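Hypothetical protein (Pectobacterium atrosepticum SCRI1043, PDB 2P7I) probably transfers a methyl group from S-adenosylmethionine to a substrate that is not yet known, as a putative class I methyltransferase. Local coordinates at residues 137-142 with 240-245; 200-205 with 236-241. All blocks are in the same frame, centred on the assembly; numbering follows the deposited sequence.

Interaction 1. Residues 137-142 with 240-245; sequences LFLVCP and IFLLCE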
ATOM      1  N   LEU B 137       2.200  26.729   3.153  1.00 24.50           N
ATOM      2  CA  LEU B 137       1.210  26.486   2.156  1.00 24.05           C
ATOM      3  C   LEU B 137       0.571  25.143   2.424  1.00 25.55           C
ATOM      4  O   LEU B 137       1.292  24.132   2.678  1.00 27.99           O
ATOM      5  CB  LEU B 137       1.842  26.504   0.750  1.00 26.23           C
ATOM      6  CG  LEU B 137       0.917  26.028  -0.387  1.00 24.01           C
ATOM      7  CD1 LEU B 137      -0.322  27.001  -0.644  1.00 21.37           C
ATOM      8  CD2 LEU B 137       1.731  25.750  -1.646  1.00 25.95           C
ATOM      9  N   PHE B 138      -0.769  25.182   2.428  1.00 26.67           N
ATOM     10  CA  PHE B 138      -1.628  24.017   2.559  1.00 26.09           C
ATOM     11  C   PHE B 138      -2.206  23.698   1.207  1.00 25.44           C
ATOM     12  O   PHE B 138      -3.245  24.256   0.793  1.00 25.78           O
ATOM     13  CB  PHE B 138      -2.708  24.288   3.578  1.00 28.22           C
ATOM     14  CG  PHE B 138      -2.166  24.552   4.944  1.00 28.84           C
ATOM     15  CD1 PHE B 138      -1.612  25.793   5.253  1.00 25.01           C
ATOM     16  CD2 PHE B 138      -2.212  23.563   5.926  1.00 26.04           C
ATOM     17  CE1 PHE B 138      -1.062  26.036   6.506  1.00 26.01           C
ATOM     18  CE2 PHE B 138      -1.700  23.792   7.189  1.00 29.09           C
ATOM     19  CZ  PHE B 138      -1.099  25.026   7.484  1.00 28.11           C
ATOM     20  N   LEU B 139      -1.553  22.762   0.538  1.00 25.24           N
ATOM     21  CA  LEU B 139      -1.839  22.412  -0.845  1.00 24.83           C
ATOM     22  C   LEU B 139      -2.597  21.096  -0.947  1.00 25.39           C
ATOM     23  O   LEU B 139      -2.070  20.056  -0.646  1.00 28.97           O
ATOM     24  CB  LEU B 139      -0.523  22.306  -1.662  1.00 25.57           C
ATOM     25  CG  LEU B 139      -0.639  21.901  -3.127  1.00 26.61           C
ATOM     26  CD1 LEU B 139      -1.499  22.930  -3.915  1.00 25.21           C
ATOM     27  CD2 LEU B 139       0.776  21.820  -3.755  1.00 24.23           C
ATOM     28  N   VAL B 140      -3.850  21.166  -1.373  1.00 24.18           N
ATOM     29  CA  VAL B 140      -4.702  19.953  -1.375  1.00 26.04           C
ATOM     30  C   VAL B 140      -5.384  19.835  -2.724  1.00 26.87           C
ATOM     31  O   VAL B 140      -5.961  20.769  -3.182  1.00 26.96           O
ATOM     32  CB  VAL B 140      -5.745  19.937  -0.232  1.00 28.28           C
ATOM     33  CG1 VAL B 140      -6.607  18.682  -0.295  1.00 30.04           C
ATOM     34  CG2 VAL B 140      -5.067  20.030   1.136  1.00 25.68           C
ATOM     35  N   CYS B 141      -5.327  18.641  -3.325  1.00 28.50           N
ATOM     36  CA  CYS B 141      -6.004  18.362  -4.575  1.00 26.37           C
ATOM     37  C   CYS B 141      -6.698  17.001  -4.533  1.00 24.53           C
ATOM     38  O   CYS B 141      -6.276  16.100  -3.787  1.00 26.05           O
ATOM     39  CB  CYS B 141      -4.976  18.316  -5.701  1.00 26.30           C
ATOM     40  SG  CYS B 141      -4.222  19.910  -6.092  1.00 33.84           S
ATOM     41  N   PRO B 142      -7.713  16.813  -5.379  1.00 25.58           N
ATOM     42  CA  PRO B 142      -8.317  15.499  -5.549  1.00 27.10           C
ATOM     43  C   PRO B 142      -7.274  14.499  -6.064  1.00 27.74           C
ATOM     44  O   PRO B 142      -6.435  14.826  -6.881  1.00 30.87           O
ATOM     45  CB  PRO B 142      -9.436  15.745  -6.577  1.00 28.22           C
ATOM     46  CG  PRO B 142      -9.547  17.067  -6.739  1.00 27.29           C
ATOM     47  CD  PRO B 142      -8.367  17.802  -6.224  1.00 23.71           C
ATOM     48  N   ILE B 240      -5.142  14.528  -1.653  1.00 24.81           N
ATOM     49  CA  ILE B 240      -3.796  14.444  -1.151  1.00 25.27           C
ATOM     50  C   ILE B 240      -3.374  15.859  -0.753  1.00 25.32           C
ATOM     51  O   ILE B 240      -3.909  16.873  -1.280  1.00 24.07           O
ATOM     52  CB  ILE B 240      -2.839  13.872  -2.239  1.00 25.79           C
ATOM     53  CG1 ILE B 240      -3.188  14.452  -3.628  1.00 27.09           C
ATOM     54  CG2 ILE B 240      -2.931  12.337  -2.285  1.00 27.47           C
ATOM     55  CD1 ILE B 240      -2.207  14.031  -4.734  1.00 32.18           C
ATOM     56  N   PHE B 241      -2.407  15.909   0.147  1.00 27.96           N
ATOM     57  CA  PHE B 241      -2.113  17.089   0.935  1.00 26.87           C
ATOM     58  C   PHE B 241      -0.613  17.178   1.051  1.00 25.27           C
ATOM     59  O   PHE B 241       0.052  16.285   1.608  1.00 24.29           O
ATOM     60  CB  PHE B 241      -2.821  16.959   2.315  1.00 28.58           C
ATOM     61  CG  PHE B 241      -2.390  17.952   3.376  1.00 27.93           C
ATOM     62  CD1 PHE B 241      -1.993  19.254   3.066  1.00 26.36           C
ATOM     63  CD2 PHE B 241      -2.433  17.586   4.710  1.00 30.59           C
ATOM     64  CE1 PHE B 241      -1.578  20.128   4.080  1.00 26.10           C
ATOM     65  CE2 PHE B 241      -2.063  18.479   5.721  1.00 28.41           C
ATOM     66  CZ  PHE B 241      -1.592  19.731   5.407  1.00 29.29           C
ATOM     67  N   LEU B 242      -0.069  18.230   0.458  1.00 26.87           N
ATOM     68  CA  LEU B 242       1.287  18.640   0.690  1.00 24.10           C
ATOM     69  C   LEU B 242       1.383  19.901   1.576  1.00 25.93           C
ATOM     70  O   LEU B 242       0.787  20.917   1.287  1.00 22.83           O
ATOM     71  CB  LEU B 242       2.024  18.907  -0.635  1.00 25.86           C
ATOM     72  CG  LEU B 242       2.170  17.778  -1.673  1.00 27.12           C
ATOM     73  CD1 LEU B 242       3.146  18.344  -2.794  1.00 24.43           C
ATOM     74  CD2 LEU B 242       2.735  16.543  -1.069  1.00 30.28           C
ATOM     75  N   LEU B 243       2.164  19.809   2.638  1.00 25.67           N
ATOM     76  CA  LEU B 243       2.530  20.966   3.456  1.00 27.12           C
ATOM     77  C   LEU B 243       3.832  21.472   2.936  1.00 27.07           C
ATOM     78  O   LEU B 243       4.844  20.755   2.898  1.00 26.56           O
ATOM     79  CB  LEU B 243       2.712  20.594   4.934  1.00 28.75           C
ATOM     80  CG  LEU B 243       2.910  21.805   5.880  1.00 29.14           C
ATOM     81  CD1 LEU B 243       1.563  22.584   6.016  1.00 24.08           C
ATOM     82  CD2 LEU B 243       3.411  21.318   7.231  1.00 33.38           C
ATOM     83  N   CYS B 244       3.855  22.723   2.530  1.00 26.08           N
ATOM     84  CA  CYS B 244       5.026  23.300   1.901  1.00 26.05           C
ATOM     85  C   CYS B 244       5.477  24.566   2.618  1.00 26.91           C
ATOM     86  O   CYS B 244       4.671  25.265   3.253  1.00 27.01           O
ATOM     87  CB  CYS B 244       4.680  23.703   0.472  1.00 26.11           C
ATOM     88  SG  CYS B 244       4.124  22.339  -0.599  1.00 29.03           S
ATOM     89  N   GLU B 245       6.763  24.832   2.522  1.00 28.46           N
ATOM     90  CA  GLU B 245       7.386  26.049   3.053  1.00 25.24           C
ATOM     91  C   GLU B 245       8.157  26.724   1.944  1.00 25.58           C
ATOM     92  O   GLU B 245       8.353  26.159   0.852  1.00 26.01           O
ATOM     93  CB  GLU B 245       8.264  25.723   4.258  1.00 28.68           C
ATOM     94  CG  GLU B 245       7.347  25.338   5.418  1.00 33.13           C
ATOM     95  CD  GLU B 245       8.071  24.838   6.659  1.00 42.67           C
ATOM     96  OE1 GLU B 245       8.908  25.571   7.190  1.00 46.70           O
ATOM     97  OE2 GLU B 245       7.767  23.720   7.122  1.00 65.24           O
TER
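Leu-137 to Cys-141 pair with Cys-244 to Ile-240 as antiparallel neighbours in the mixed seven-stranded sheet of a Rossmann-like class I methyltransferase fold. Segments 137-142 and 240-245 run at 162° between their N-to-C directions.

Six backbone hydrogen bonds join them, two at each of the pairs Leu-137/Cys-244, Leu-139/Leu-242 and Cys-141/Ile-240. Cys-244 N reaches Leu-137 O at 2.9 Å, with 168° at the hydrogen. Between these pairs, CA-H...O contacts add to the ladder. The shortest runs from Val-140 CA to Ile-240 O, 3.2 Å.

Aromatic and aliphatic contacts fill the face that carries Phe-138, Val-140, Phe-241 and Leu-243. Chi1 of Leu-243 (-172°) sets CG anti to the backbone N, and chi2 then places CD1 over one face of the Phe-138 ring, offset toward the rim, in a CH-pi contact. Phe-138 and Phe-241 lie side by side, with CD2 of Phe-138 3.9 Å from CZ of Phe-241. Val-140 CG2 meets CD1 of Phe-241 at 3.7 Å. Phe-37 meets both rings, and Tyr-195 of the second subunit packs on Phe-241.

Aliphatic contacts on the other face are looser. Leu-139 CD2 stands 4.3 Å from Leu-242 CD1. Leu-137 CB lies 4.0 Å from Cys-244 CB.

Interaction 2. Residues 200-205 with 236-241; sequences FFKALA and LCASIF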
ATOM      1  N   PHE B 200      -8.764  11.280   4.023  1.00 26.27           N
ATOM      2  CA  PHE B 200      -9.973  10.450   3.930  1.00 28.56           C
ATOM      3  C   PHE B 200      -9.826   9.237   3.011  1.00 26.89           C
ATOM      4  O   PHE B 200      -9.788   9.377   1.813  1.00 26.01           O
ATOM      5  CB  PHE B 200     -11.219  11.234   3.512  1.00 30.35           C
ATOM      6  CG  PHE B 200     -12.533  10.523   3.818  1.00 29.75           C
ATOM      7  CD1 PHE B 200     -13.127  10.645   5.042  1.00 28.68           C
ATOM      8  CD2 PHE B 200     -13.169   9.736   2.864  1.00 28.21           C
ATOM      9  CE1 PHE B 200     -14.350   9.987   5.318  1.00 28.26           C
ATOM     10  CE2 PHE B 200     -14.365   9.068   3.153  1.00 33.85           C
ATOM     11  CZ  PHE B 200     -14.939   9.183   4.365  1.00 27.44           C
ATOM     12  N   PHE B 201      -9.797   8.057   3.599  1.00 27.31           N
ATOM     13  CA  PHE B 201      -9.813   6.810   2.834  1.00 29.18           C
ATOM     14  C   PHE B 201     -11.153   6.635   2.132  1.00 31.80           C
ATOM     15  O   PHE B 201     -12.143   6.390   2.771  1.00 31.32           O
ATOM     16  CB  PHE B 201      -9.501   5.650   3.764  1.00 30.85           C
ATOM     17  CG  PHE B 201      -8.976   4.416   3.051  1.00 27.41           C
ATOM     18  CD1 PHE B 201      -9.839   3.637   2.285  1.00 34.81           C
ATOM     19  CD2 PHE B 201      -7.654   4.042   3.156  1.00 32.45           C
ATOM     20  CE1 PHE B 201      -9.380   2.507   1.644  1.00 31.72           C
ATOM     21  CE2 PHE B 201      -7.187   2.921   2.511  1.00 31.82           C
ATOM     22  CZ  PHE B 201      -8.046   2.150   1.767  1.00 31.01           C
ATOM     23  N   LYS B 202     -11.160   6.743   0.798  1.00 33.77           N
ATOM     24  CA  LYS B 202     -12.422   6.935   0.035  1.00 34.66           C
ATOM     25  C   LYS B 202     -12.637   5.748  -0.901  1.00 35.99           C
ATOM     26  O   LYS B 202     -11.940   5.628  -1.905  1.00 36.02           O
ATOM     27  CB  LYS B 202     -12.360   8.226  -0.797  1.00 35.57           C
ATOM     28  CG  LYS B 202     -13.678   8.643  -1.470  1.00 28.24           C
ATOM     29  CD  LYS B 202     -13.441   9.757  -2.470  1.00 38.40           C
ATOM     30  CE  LYS B 202     -14.698  10.095  -3.220  1.00 31.24           C
ATOM     31  NZ  LYS B 202     -14.411  11.143  -4.262  1.00 37.07           N
ATOM     32  N   ALA B 203     -13.567   4.868  -0.552  1.00 37.22           N
ATOM     33  CA  ALA B 203     -13.809   3.643  -1.334  1.00 37.33           C
ATOM     34  C   ALA B 203     -15.088   3.699  -2.175  1.00 38.34           C
ATOM     35  O   ALA B 203     -15.321   2.828  -3.012  1.00 39.46           O
ATOM     36  CB  ALA B 203     -13.837   2.441  -0.415  1.00 38.44           C
ATOM     37  N   LEU B 204     -15.883   4.739  -1.976  1.00 35.18           N
ATOM     38  CA  LEU B 204     -17.129   4.946  -2.697  1.00 35.33           C
ATOM     39  C   LEU B 204     -17.053   6.260  -3.426  1.00 34.56           C
ATOM     40  O   LEU B 204     -16.360   7.163  -2.989  1.00 33.86           O
ATOM     41  CB  LEU B 204     -18.280   5.028  -1.714  1.00 36.48           C
ATOM     42  CG  LEU B 204     -18.648   3.768  -0.927  1.00 38.76           C
ATOM     43  CD1 LEU B 204     -19.483   4.134   0.286  1.00 39.41           C
ATOM     44  CD2 LEU B 204     -19.385   2.783  -1.808  1.00 39.24           C
ATOM     45  N   ALA B 205     -17.797   6.379  -4.519  1.00 35.37           N
ATOM     46  CA  ALA B 205     -17.832   7.596  -5.294  1.00 37.12           C
ATOM     47  C   ALA B 205     -18.810   8.568  -4.661  1.00 38.23           C
ATOM     48  O   ALA B 205     -19.718   8.168  -3.931  1.00 37.74           O
ATOM     49  CB  ALA B 205     -18.228   7.305  -6.702  1.00 36.40           C
ATOM     50  N   LEU B 236      -4.048   6.411  -1.358  1.00 26.82           N
ATOM     51  CA  LEU B 236      -5.397   5.916  -1.593  1.00 27.17           C
ATOM     52  C   LEU B 236      -6.534   6.840  -1.113  1.00 27.52           C
ATOM     53  O   LEU B 236      -7.683   6.457  -1.155  1.00 27.20           O
ATOM     54  CB  LEU B 236      -5.554   4.583  -0.887  1.00 24.90           C
ATOM     55  CG  LEU B 236      -4.624   3.483  -1.363  1.00 25.55           C
ATOM     56  CD1 LEU B 236      -4.874   2.143  -0.562  1.00 25.84           C
ATOM     57  CD2 LEU B 236      -4.737   3.278  -2.883  1.00 27.00           C
ATOM     58  N   CYS B 237      -6.198   8.034  -0.625  1.00 27.84           N
ATOM     59  CA  CYS B 237      -7.183   8.927  -0.032  1.00 26.78           C
ATOM     60  C   CYS B 237      -7.934   9.710  -1.092  1.00 26.55           C
ATOM     61  O   CYS B 237      -7.489   9.786  -2.242  1.00 26.96           O
ATOM     62  CB  CYS B 237      -6.488   9.904   0.950  1.00 26.03           C
ATOM     63  SG  CYS B 237      -5.903   9.086   2.434  1.00 28.85           S
ATOM     64  N   ALA B 238      -9.050  10.315  -0.678  1.00 27.55           N
ATOM     65  CA  ALA B 238      -9.895  11.179  -1.532  1.00 26.32           C
ATOM     66  C   ALA B 238      -9.070  12.342  -2.080  1.00 28.72           C
ATOM     67  O   ALA B 238      -9.104  12.641  -3.285  1.00 27.20           O
ATOM     68  CB  ALA B 238     -11.048  11.692  -0.738  1.00 22.97           C
ATOM     69  N   SER B 239      -8.295  12.972  -1.198  1.00 25.42           N
ATOM     70  CA  SER B 239      -7.513  14.165  -1.548  1.00 27.00           C
ATOM     71  C   SER B 239      -6.143  13.976  -0.980  1.00 25.65           C
ATOM     72  O   SER B 239      -5.956  13.352   0.032  1.00 25.38           O
ATOM     73  CB  SER B 239      -8.134  15.446  -0.984  1.00 27.29           C
ATOM     74  OG  SER B 239      -9.317  15.763  -1.697  1.00 31.24           O
ATOM     75  N   ILE B 240      -5.142  14.528  -1.653  1.00 24.81           N
ATOM     76  CA  ILE B 240      -3.796  14.444  -1.151  1.00 25.27           C
ATOM     77  C   ILE B 240      -3.374  15.859  -0.753  1.00 25.32           C
ATOM     78  O   ILE B 240      -3.909  16.873  -1.280  1.00 24.07           O
ATOM     79  CB  ILE B 240      -2.839  13.872  -2.239  1.00 25.79           C
ATOM     80  CG1 ILE B 240      -3.188  14.452  -3.628  1.00 27.09           C
ATOM     81  CG2 ILE B 240      -2.931  12.337  -2.285  1.00 27.47           C
ATOM     82  CD1 ILE B 240      -2.207  14.031  -4.734  1.00 32.18           C
ATOM     83  N   PHE B 241      -2.407  15.909   0.147  1.00 27.96           N
ATOM     84  CA  PHE B 241      -2.113  17.089   0.935  1.00 26.87           C
ATOM     85  C   PHE B 241      -0.613  17.178   1.051  1.00 25.27           C
ATOM     86  O   PHE B 241       0.052  16.285   1.608  1.00 24.29           O
ATOM     87  CB  PHE B 241      -2.821  16.959   2.315  1.00 28.58           C
ATOM     88  CG  PHE B 241      -2.390  17.952   3.376  1.00 27.93           C
ATOM     89  CD1 PHE B 241      -1.993  19.254   3.066  1.00 26.36           C
ATOM     90  CD2 PHE B 241      -2.433  17.586   4.710  1.00 30.59           C
ATOM     91  CE1 PHE B 241      -1.578  20.128   4.080  1.00 26.10           C
ATOM     92  CE2 PHE B 241      -2.063  18.479   5.721  1.00 28.41           C
ATOM     93  CZ  PHE B 241      -1.592  19.731   5.407  1.00 29.29           C
TER
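Lys-202 lays its aliphatic chain against the methyl group of Ala-238, where strand 192-201 gives way to a loop beside residues 236-238. Strand 237-245, the one reversed strand of the class I methyltransferase sheet, lies between 135-142 and the outermost strand 192-201. The chain turns a corner at Ala-238 and Ser-239.

Lys-202 is extended, with CG anti to its backbone N (chi1 -171°). Ala-238 CB sits alongside the near part of the chain, 3.7 Å from Lys-202 CB and 3.5 Å from Lys-202 CD. The ammonium group passes beyond the alanine, and NZ is hydrogen-bonded to Asn-206 OD1.

Phe-201 and Leu-236 lie side by side and point the same way. The leucine approaches the ring obliquely: its CD1 is 3.9 Å from both CE2 and CZ of Phe-201. Val-147 of helix 147-154 touches both side chains. On this side the contact also reaches the third subunit, whose Leu-236 packs on Leu-236.

The ring of Phe-200 leads off from the segment 236-241 and meets Phe-24 and Trp-209 edge-to-face. Its CB still lies 4.3 Å from Ala-238 CB. Its carbonyl carries the one hydrogen bond between the segments. Cys-237 CB also approaches this oxygen, and Cys-237 SG stands 3.9 Å from Phe-200 N. The bond itself is nearly straight: Ala-238 N donates to Phe-200 O over 2.8 Å, with 162° at the hydrogen.

In the fold
Both interactions use strand 237-245. Their ranges overlap at Ile-240 and Phe-241, which make contacts only in interaction 1 of the two. Their centres are about 14 Å apart. Interaction 1 lies deep in the sheet, about 7 Å from the centre of the chain, and joins the strand to its inner neighbour 135-142. Interaction 2 is also largely buried but lies about 13 Å from that centre. It joins residues 236-238 to the end of the outermost strand 192-201. A regular ladder dominates the first, while side-chain packing round one backbone bond carries the second. The second subunit approaches interaction 1, mainly the third interaction 2. Ser-239, between the two contact regions, packs its CB 3.4 Å from Cys-141 O.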